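Long-range contacts in TNF receptor-associated factor 5 (Mus musculus, PDB 4GJH), which probably serves as a trimeric adaptor that couples receptors of the TNF receptor family to intracellular immune signalling through its TRAF domain: residues K25-K29 with C63-Y67; Y33-K37 with H148-E152; P97-R101 with V170-L175. One frame throughout, in Å; residues are numbered along the deposited sequence.

Contact 1 (K25-K29 with C63-Y67); sequences KLIWK and CARAY
Two extended strands from different β-sheets face one another, 25-29 contributing the large side chains and 63-67 the small ones. Their axes come within 8.8 Å and their N-to-C directions differ by 36°, with a signed crossing angle of -36°. No hydrogen bond joins them, since each strand spends its backbone in its own sheet: Leu26 and Trp28 pair with Val168 and Leu166, Ala64 and Ala66 with Ser50 and Val48. The closest CA atoms are those of Leu26 and Cys63, 8.1 Å apart. Leu26 and Trp28 direct their CA-to-CB bonds toward the partner and both take chi1 t, which sends them across the gap. Ala64 and Ala66 point back, and their methyls leave a shallow floor for these bumps. Leu26 CD1 rests 3.9 Å from Ala64 CB. The six-membered end of the indole reaches farther along the strand, with Trp28 CZ3 3.8 Å from Ala64 CB and Trp28 CH2 4.1 Å from Ala66 CB; Ala66 N meets the ring edge, 3.8 Å from Trp28 CH2. Sheets packed face to face at about this angle, without hydrogen bonds between them, are characteristic of a β-sandwich core, here that of the TRAF-C (MATH) domain.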
# COMPACT_ATOMS: atom_id res chain seq x y z
N LYS C 25 -6.20 1.25 -11.87
CA LYS C 25 -5.19 1.36 -12.91
C LYS C 25 -4.19 0.22 -12.73
O LYS C 25 -3.65 0.02 -11.64
CB LYS C 25 -4.49 2.71 -12.77
CG LYS C 25 -4.20 3.43 -14.07
CD LYS C 25 -3.03 4.42 -13.89
CE LYS C 25 -1.73 3.70 -13.47
NZ LYS C 25 -0.52 4.58 -13.44
N LEU C 26 -3.95 -0.53 -13.79
CA LEU C 26 -2.97 -1.61 -13.72
C LEU C 26 -1.95 -1.46 -14.82
O LEU C 26 -2.31 -1.33 -15.99
CB LEU C 26 -3.67 -2.94 -13.93
CG LEU C 26 -2.97 -4.30 -13.76
CD1 LEU C 26 -3.32 -5.35 -14.82
CD2 LEU C 26 -1.54 -4.32 -13.30
N ILE C 27 -0.68 -1.49 -14.44
CA ILE C 27 0.37 -1.62 -15.44
C ILE C 27 1.09 -2.93 -15.21
O ILE C 27 1.60 -3.20 -14.13
CB ILE C 27 1.33 -0.44 -15.42
CG1 ILE C 27 0.54 0.85 -15.57
CG2 ILE C 27 2.37 -0.60 -16.53
CD1 ILE C 27 1.32 1.96 -16.14
N TRP C 28 1.10 -3.76 -16.23
CA TRP C 28 1.46 -5.16 -16.11
C TRP C 28 2.69 -5.41 -16.95
O TRP C 28 2.64 -5.41 -18.17
CB TRP C 28 0.28 -6.01 -16.59
CG TRP C 28 0.50 -7.47 -16.47
CD1 TRP C 28 1.51 -8.10 -15.83
CD2 TRP C 28 -0.33 -8.49 -17.03
NE1 TRP C 28 1.37 -9.46 -15.94
CE2 TRP C 28 0.24 -9.73 -16.68
CE3 TRP C 28 -1.50 -8.49 -17.79
CZ2 TRP C 28 -0.32 -10.94 -17.06
CZ3 TRP C 28 -2.04 -9.68 -18.16
CH2 TRP C 28 -1.45 -10.90 -17.79
N LYS C 29 3.82 -5.60 -16.29
CA LYS C 29 5.06 -5.89 -17.00
C LYS C 29 5.14 -7.38 -17.31
O LYS C 29 5.07 -8.24 -16.41
CB LYS C 29 6.28 -5.43 -16.19
CG LYS C 29 7.59 -6.01 -16.68
CD LYS C 29 8.77 -5.09 -16.47
CE LYS C 29 9.55 -5.47 -15.23
NZ LYS C 29 10.90 -4.81 -15.21
N CYS C 63 -8.46 -8.11 -12.21
CA CYS C 63 -7.16 -8.46 -12.78
C CYS C 63 -7.27 -8.68 -14.26
O CYS C 63 -8.38 -8.71 -14.81
CB CYS C 63 -6.57 -9.72 -12.14
SG CYS C 63 -7.38 -11.24 -12.67
N ALA C 64 -6.12 -8.85 -14.89
CA ALA C 64 -6.09 -9.02 -16.32
C ALA C 64 -5.58 -10.41 -16.67
O ALA C 64 -4.90 -11.05 -15.87
CB ALA C 64 -5.22 -7.95 -16.95
N ARG C 65 -5.90 -10.86 -17.87
CA ARG C 65 -5.45 -12.17 -18.30
C ARG C 65 -5.08 -12.13 -19.76
O ARG C 65 -5.84 -11.60 -20.56
CB ARG C 65 -6.56 -13.17 -18.12
CG ARG C 65 -6.22 -14.56 -18.55
CD ARG C 65 -7.44 -15.39 -18.35
NE ARG C 65 -7.18 -16.82 -18.34
CZ ARG C 65 -7.95 -17.69 -17.71
NH1 ARG C 65 -9.01 -17.24 -17.04
NH2 ARG C 65 -7.66 -18.98 -17.74
N ALA C 66 -3.92 -12.66 -20.10
CA ALA C 66 -3.52 -12.63 -21.50
C ALA C 66 -3.27 -14.04 -22.04
O ALA C 66 -2.78 -14.92 -21.34
CB ALA C 66 -2.31 -11.76 -21.69
N TYR C 67 -3.65 -14.24 -23.29
CA TYR C 67 -3.29 -15.46 -24.01
C TYR C 67 -2.27 -15.07 -25.04
O TYR C 67 -2.61 -14.50 -26.08
CB TYR C 67 -4.49 -16.06 -24.69
CG TYR C 67 -5.47 -16.70 -23.74
CD1 TYR C 67 -5.48 -18.07 -23.57
CD2 TYR C 67 -6.38 -15.93 -23.02
CE1 TYR C 67 -6.37 -18.67 -22.71
CE2 TYR C 67 -7.28 -16.53 -22.16
CZ TYR C 67 -7.26 -17.90 -22.01
OH TYR C 67 -8.14 -18.54 -21.16

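Contact 2 (Y33-K37 with H148-E152); sequences YRVKK and HSTLE
This is a polar, side-chain-mediated bridge between two short helical segments in connections of the β-sandwich, away from its centre. Helix 33-41 lies in the link from strand 25-30 to strand 48-54, and helix 148-152 in the link from strand 142-147 to strand 164-170, so each belongs to a crossing from one sheet to the other. The segments 33-37 and 148-152 run nearly antiparallel, at 160°, but their axes stay 14.0 Å apart; even the closest CA atoms, those of Lys37 and His148, are separated by 10.2 Å. Only long side chains can span such a gap. Helical backbone geometry places them in i, i+4 pairs, with Lys37 N bonded to Tyr33 O and Glu152 N to His148 O, both at 2.9 Å.

Tyr33 and Lys37, each with chi1 t and Lys37 extended throughout, converge on one carboxylate oxygen. Tyr33 OH donates a hydrogen bond to Glu152 OE2 at 2.7 Å, and Lys37 NZ forms a salt bridge with the same Glu152 OE2, also at 2.7 Å. Glu152 meets them with chi1 m and chi2 t. Next to the salt bridge, Lys37 CE sits over the face of the His148 ring, 3.7 Å from its centroid, a CH-pi contact; His148 NE2 is held by Leu68 O. Leu151 adds an apolar patch, its CD2 3.9 Å from Tyr33 CZ. Asp162 secures the start of helix 33-41 by accepting a hydrogen bond from Arg34 N. A carboxylate shared by a tyrosine and a lysine one helical turn apart thus joins two inter-sheet connections of the MATH β-sandwich.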
# COMPACT_ATOMS: atom_id res chain seq x y z
N TYR C 33 9.15 -12.65 -22.87
CA TYR C 33 8.11 -12.86 -23.86
C TYR C 33 8.35 -14.15 -24.65
O TYR C 33 7.54 -15.06 -24.61
CB TYR C 33 8.03 -11.68 -24.82
CG TYR C 33 7.02 -11.91 -25.89
CD1 TYR C 33 5.67 -11.82 -25.61
CD2 TYR C 33 7.41 -12.23 -27.19
CE1 TYR C 33 4.73 -12.03 -26.58
CE2 TYR C 33 6.47 -12.45 -28.18
CZ TYR C 33 5.12 -12.35 -27.87
OH TYR C 33 4.16 -12.56 -28.84
N ARG C 34 9.47 -14.22 -25.36
CA ARG C 34 9.75 -15.35 -26.24
C ARG C 34 9.42 -16.69 -25.58
O ARG C 34 8.75 -17.52 -26.17
CB ARG C 34 11.22 -15.30 -26.69
N VAL C 35 9.90 -16.88 -24.35
CA VAL C 35 9.73 -18.14 -23.62
C VAL C 35 8.27 -18.39 -23.25
O VAL C 35 7.77 -19.52 -23.31
CB VAL C 35 10.60 -18.15 -22.32
CG1 VAL C 35 10.09 -19.16 -21.29
CG2 VAL C 35 12.05 -18.44 -22.67
N LYS C 36 7.59 -17.32 -22.86
CA LYS C 36 6.20 -17.47 -22.45
C LYS C 36 5.30 -17.77 -23.64
O LYS C 36 4.36 -18.56 -23.52
CB LYS C 36 5.74 -16.23 -21.69
CG LYS C 36 6.31 -16.18 -20.30
CD LYS C 36 5.99 -14.89 -19.59
CE LYS C 36 6.71 -14.85 -18.27
NZ LYS C 36 6.43 -13.56 -17.58
N LYS C 37 5.59 -17.15 -24.78
CA LYS C 37 4.86 -17.43 -26.00
C LYS C 37 5.14 -18.86 -26.42
O LYS C 37 4.25 -19.59 -26.86
CB LYS C 37 5.23 -16.47 -27.13
CG LYS C 37 4.22 -16.55 -28.25
CD LYS C 37 4.63 -15.78 -29.48
CE LYS C 37 3.63 -16.01 -30.63
NZ LYS C 37 4.08 -15.36 -31.90
N HIS C 148 0.08 -10.90 -33.58
CA HIS C 148 1.49 -11.23 -33.41
C HIS C 148 2.32 -10.41 -34.39
O HIS C 148 3.42 -9.98 -34.09
CB HIS C 148 1.72 -12.72 -33.69
CG HIS C 148 1.08 -13.63 -32.69
ND1 HIS C 148 0.84 -14.96 -32.94
CD2 HIS C 148 0.65 -13.40 -31.43
CE1 HIS C 148 0.29 -15.51 -31.87
NE2 HIS C 148 0.16 -14.59 -30.94
N SER C 149 1.78 -10.20 -35.59
CA SER C 149 2.51 -9.50 -36.63
C SER C 149 2.90 -8.09 -36.18
O SER C 149 4.05 -7.67 -36.28
CB SER C 149 1.68 -9.46 -37.93
OG SER C 149 2.02 -8.35 -38.75
N THR C 150 1.92 -7.36 -35.67
CA THR C 150 2.14 -5.98 -35.30
C THR C 150 2.97 -5.92 -34.03
O THR C 150 3.87 -5.08 -33.86
CB THR C 150 0.82 -5.28 -35.00
OG1 THR C 150 -0.04 -5.32 -36.16
CG2 THR C 150 1.09 -3.84 -34.60
N LEU C 151 2.66 -6.85 -33.13
CA LEU C 151 3.26 -6.87 -31.82
C LEU C 151 4.74 -7.17 -31.91
O LEU C 151 5.55 -6.62 -31.16
CB LEU C 151 2.58 -7.94 -30.96
CG LEU C 151 3.31 -8.29 -29.67
CD1 LEU C 151 3.36 -7.04 -28.79
CD2 LEU C 151 2.68 -9.48 -28.95
N GLU C 152 5.10 -8.05 -32.83
CA GLU C 152 6.43 -8.63 -32.81
C GLU C 152 7.43 -7.98 -33.74
O GLU C 152 8.62 -8.29 -33.67
CB GLU C 152 6.36 -10.15 -33.05
CG GLU C 152 5.66 -10.89 -31.93
CD GLU C 152 5.64 -12.39 -32.14
OE1 GLU C 152 5.81 -12.83 -33.29
OE2 GLU C 152 5.47 -13.12 -31.14

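Contact 3 (P97-R101 with V170-L175); sequences PFRQR and VDLTDL
A single backbone hydrogen bond ties these two irregular segments together: Asp171 N donates to Arg101 O at 2.9 Å, almost linear at 174°. It fixes the closest register, with Arg101 CA and Asp171 CA 5.2 Å apart. Past this point the second segment bends through a type II β-turn from Leu172 to Leu175, with Asp174 in its positive-phi position (67/35). Apolar contacts gather on Val170, whose CG1 lies 3.7 Å from Gln100 CB and, at the ring edge, 4.0 Å from Phe98 CZ. Beyond its CB, the Gln100 side chain extends into the hollow bordered by Asp171, Thr173 and Leu175. Arg101 and Asp171 bring their CB atoms to 4.0 Å, yet the guanidinium leads away, where Arg101 NH1 hydrogen-bonds to Thr119 OG1. Phe98 also stacks edge-to-face on Tyr60. The contact thus sits where strand 101-106 begins and its antiparallel neighbour 164-170 ends, at the end of the central strand pair of their sheet.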
# COMPACT_ATOMS: atom_id res chain seq x y z
N PRO C 97 -24.81 -4.86 -11.44
CA PRO C 97 -23.55 -5.32 -12.03
C PRO C 97 -22.48 -4.23 -12.05
O PRO C 97 -22.77 -3.06 -11.87
CB PRO C 97 -23.93 -5.67 -13.47
CG PRO C 97 -25.43 -5.58 -13.54
CD PRO C 97 -25.82 -4.63 -12.48
N PHE C 98 -21.25 -4.65 -12.29
CA PHE C 98 -20.15 -3.74 -12.56
C PHE C 98 -20.52 -3.00 -13.84
O PHE C 98 -20.96 -3.61 -14.82
CB PHE C 98 -18.88 -4.57 -12.75
CG PHE C 98 -17.66 -3.77 -13.09
CD1 PHE C 98 -16.77 -3.42 -12.11
CD2 PHE C 98 -17.39 -3.39 -14.39
CE1 PHE C 98 -15.63 -2.69 -12.40
CE2 PHE C 98 -16.26 -2.65 -14.69
CZ PHE C 98 -15.38 -2.30 -13.70
N ARG C 99 -20.35 -1.68 -13.83
CA ARG C 99 -20.85 -0.85 -14.92
C ARG C 99 -19.88 0.21 -15.45
O ARG C 99 -20.29 1.17 -16.12
CB ARG C 99 -22.17 -0.19 -14.50
CG ARG C 99 -23.43 -0.90 -15.05
CD ARG C 99 -24.72 -0.24 -14.57
NE ARG C 99 -25.19 -0.78 -13.29
CZ ARG C 99 -24.80 -0.34 -12.10
NH1 ARG C 99 -23.92 0.66 -12.00
NH2 ARG C 99 -25.29 -0.91 -10.99
N GLN C 100 -18.59 0.04 -15.18
CA GLN C 100 -17.59 1.06 -15.49
C GLN C 100 -17.02 0.89 -16.89
O GLN C 100 -16.91 -0.22 -17.38
CB GLN C 100 -16.46 1.00 -14.48
CG GLN C 100 -16.93 0.94 -13.02
CD GLN C 100 -17.75 2.17 -12.60
OE1 GLN C 100 -17.20 3.26 -12.41
NE2 GLN C 100 -19.06 1.99 -12.46
N ARG C 101 -16.65 1.99 -17.52
CA ARG C 101 -15.92 1.88 -18.78
C ARG C 101 -14.53 1.31 -18.50
O ARG C 101 -13.92 1.58 -17.46
CB ARG C 101 -15.82 3.24 -19.49
CG ARG C 101 -14.78 3.30 -20.58
CD ARG C 101 -14.89 4.59 -21.39
NE ARG C 101 -16.21 4.75 -21.99
CZ ARG C 101 -16.64 4.11 -23.08
NH1 ARG C 101 -15.84 3.24 -23.70
NH2 ARG C 101 -17.87 4.33 -23.54
N VAL C 170 -9.64 1.46 -15.45
CA VAL C 170 -11.07 1.46 -15.21
C VAL C 170 -11.51 2.89 -14.94
O VAL C 170 -10.89 3.58 -14.14
CB VAL C 170 -11.41 0.55 -14.00
CG1 VAL C 170 -12.84 0.74 -13.56
CG2 VAL C 170 -11.15 -0.90 -14.34
N ASP C 171 -12.58 3.33 -15.60
CA ASP C 171 -13.12 4.65 -15.31
C ASP C 171 -13.88 4.66 -13.99
O ASP C 171 -14.86 3.91 -13.82
CB ASP C 171 -14.03 5.13 -16.44
CG ASP C 171 -14.53 6.55 -16.20
OD1 ASP C 171 -13.75 7.49 -16.46
OD2 ASP C 171 -15.68 6.71 -15.73
N LEU C 172 -13.45 5.53 -13.07
CA LEU C 172 -14.04 5.59 -11.72
C LEU C 172 -15.26 6.52 -11.59
O LEU C 172 -15.84 6.65 -10.51
CB LEU C 172 -12.99 5.98 -10.69
CG LEU C 172 -11.81 5.01 -10.72
CD1 LEU C 172 -10.73 5.32 -9.70
CD2 LEU C 172 -12.25 3.55 -10.68
N THR C 173 -15.63 7.16 -12.69
CA THR C 173 -16.78 8.05 -12.71
C THR C 173 -17.99 7.43 -12.03
O THR C 173 -18.39 6.31 -12.36
CB THR C 173 -17.18 8.38 -14.14
OG1 THR C 173 -16.27 9.37 -14.66
CG2 THR C 173 -18.60 8.92 -14.18
N ASP C 174 -18.57 8.17 -11.10
CA ASP C 174 -19.76 7.73 -10.38
C ASP C 174 -19.50 6.53 -9.48
O ASP C 174 -20.35 5.67 -9.31
CB ASP C 174 -20.91 7.42 -11.35
CG ASP C 174 -21.51 8.67 -11.96
OD1 ASP C 174 -21.32 9.77 -11.38
OD2 ASP C 174 -22.17 8.57 -13.01
N LEU C 175 -18.30 6.49 -8.90
CA LEU C 175 -17.95 5.44 -7.95
C LEU C 175 -17.47 6.03 -6.63
O LEU C 175 -16.28 6.35 -6.48
CB LEU C 175 -16.84 4.56 -8.53
CG LEU C 175 -17.19 3.11 -8.86
CD1 LEU C 175 -15.92 2.35 -9.23
CD2 LEU C 175 -17.88 2.44 -7.71

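Overall arrangement
Contact 1 is the buried, core contact, its centre about 3 Å from that of the chain, whereas contacts 2 and 3 are only partly buried, lie about 16 and 17 Å out and occupy opposite sides of the chain's centre, their own centres about 31 Å apart. Chemistry follows place: apolar packing joins the two sheets in the middle, charged and hydroxyl groups bridge the helices at one end, and a main-chain hydrogen bond with mixed packing closes the other. Strand 25-30 of contact 1 leads directly into helix 33-41 of contact 2. Contact 3 is linked to contact 1 through the sheet, since strand 164-170 lies between strands 25-30 and 101-106.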